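Local coordinates for hypothetical protein (Haemophilus influenzae, PDB 2HJ1) that is of unknown function, belongs to the ubiquitin-like RnfH family and forms a domain-swapped dimer in the crystal, at residues I36-Q39 and T40-Q44. Residues are numbered along the deposited sequence; the frame is centred on the assembly and turned at random.
Sequences ITVQ and TAITQ
Thr37 caps the start of helix 38-45, its OG1 taking the N-H of Thr40 at 3.2 Å. With chi1 at 53° the hydroxyl tucks between its own backbone N and carbonyl carbon, which turns OG1 inward to that N-H. The Thr40 hydroxyl comes up beside it, leaving the two OG1 atoms of Thr37 and Thr40 2.9 Å apart. One water spans the first turn from Thr37 N to Thr40 OG1, and a second joins Thr40 OG1 to OE1 of the extended Gln39. Behind this polar edge, Ile36 stretches its CG1 arm (chi1 -172°) along the turn: CG1 lies 3.7 Å from Thr40 CB, and CD1 reaches Ala41 CB at 4.0 Å, the residue before the cap meeting the fourth of the helix, the pairing of a hydrophobic staple, here with a small methyl. Val38, the first helical residue, and Ile42, one turn further along, run side by side, CG1 to CD1 3.8 Å, with Val38 on Ile63 and Ile42 on Ile61 of strand 61-65. Gln39 O accepts twice from Thr43, from N and from OG1, each at 2.9 Å; the hydroxyl is tilted 31° from the carbonyl plane. Gln39 packs on Leu70 and Ala41 on Leu74, both of the second subunit. The chemistry is that of a capped, amphipathic helix start: side-chain oxygen and water serve N-H groups lacking a preceding helical carbonyl, Val38 and Ile42 join the helix to strand 61-65, and Ala41 meets the dimer partner.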
# COMPACT_ATOMS: atom_id res chain seq x y z
N ILE B 36 -5.91 -11.76 -11.93
CA ILE B 36 -5.39 -12.60 -10.82
C ILE B 36 -5.77 -12.00 -9.43
O ILE B 36 -5.82 -10.78 -9.24
CB ILE B 36 -3.82 -12.83 -11.03
CG1 ILE B 36 -3.24 -13.84 -10.06
CG2 ILE B 36 -3.04 -11.54 -10.89
CD1 ILE B 36 -1.80 -14.26 -10.39
N THR B 37 -6.08 -12.86 -8.45
CA THR B 37 -6.39 -12.37 -7.13
C THR B 37 -5.15 -12.44 -6.23
O THR B 37 -4.19 -13.11 -6.56
CB THR B 37 -7.43 -13.29 -6.46
OG1 THR B 37 -6.92 -14.61 -6.55
CG2 THR B 37 -8.80 -13.19 -7.20
N VAL B 38 -5.23 -11.80 -5.07
CA VAL B 38 -4.19 -11.95 -4.03
C VAL B 38 -3.81 -13.41 -3.76
O VAL B 38 -2.65 -13.78 -3.80
CB VAL B 38 -4.68 -11.30 -2.75
CG1 VAL B 38 -3.71 -11.49 -1.63
CG2 VAL B 38 -4.97 -9.74 -3.00
N GLN B 39 -4.80 -14.28 -3.50
CA GLN B 39 -4.49 -15.67 -3.14
C GLN B 39 -3.83 -16.38 -4.31
O GLN B 39 -2.87 -17.13 -4.14
CB GLN B 39 -5.80 -16.41 -2.75
CG GLN B 39 -5.58 -17.90 -2.38
CD GLN B 39 -6.93 -18.55 -2.09
OE1 GLN B 39 -7.52 -19.24 -2.96
NE2 GLN B 39 -7.48 -18.22 -0.96
N THR B 40 -4.28 -16.14 -5.52
CA THR B 40 -3.63 -16.84 -6.64
C THR B 40 -2.16 -16.43 -6.85
O THR B 40 -1.31 -17.27 -7.11
CB THR B 40 -4.44 -16.66 -7.96
OG1 THR B 40 -5.82 -17.02 -7.70
CG2 THR B 40 -3.88 -17.54 -9.05
N ALA B 41 -1.88 -15.13 -6.78
CA ALA B 41 -0.46 -14.64 -6.89
C ALA B 41 0.38 -15.31 -5.80
O ALA B 41 1.42 -15.86 -6.07
CB ALA B 41 -0.42 -13.15 -6.75
N ILE B 42 -0.10 -15.30 -4.57
CA ILE B 42 0.67 -15.88 -3.50
C ILE B 42 0.90 -17.38 -3.75
O ILE B 42 2.04 -17.89 -3.73
CB ILE B 42 0.01 -15.63 -2.11
CG1 ILE B 42 -0.09 -14.13 -1.81
CG2 ILE B 42 0.83 -16.35 -0.97
CD1 ILE B 42 -0.91 -13.80 -0.51
N THR B 43 -0.17 -18.12 -4.01
CA THR B 43 -0.00 -19.58 -4.15
C THR B 43 0.83 -19.96 -5.39
O THR B 43 1.56 -20.95 -5.35
CB THR B 43 -1.38 -20.31 -4.16
OG1 THR B 43 -2.18 -19.79 -5.21
CG2 THR B 43 -2.13 -20.06 -2.87
N GLN B 44 0.76 -19.19 -6.46
CA GLN B 44 1.57 -19.50 -7.67
C GLN B 44 3.05 -19.00 -7.67
O GLN B 44 3.87 -19.41 -8.52
CB GLN B 44 0.87 -18.96 -8.94
CG GLN B 44 -0.45 -19.70 -9.26
CD GLN B 44 -0.25 -21.22 -9.43
OE1 GLN B 44 -0.91 -22.02 -8.75
NE2 GLN B 44 0.67 -21.62 -10.33
O HOH W 1 -7.13 -15.47 -9.69
O HOH W 2 -6.58 -19.09 -5.84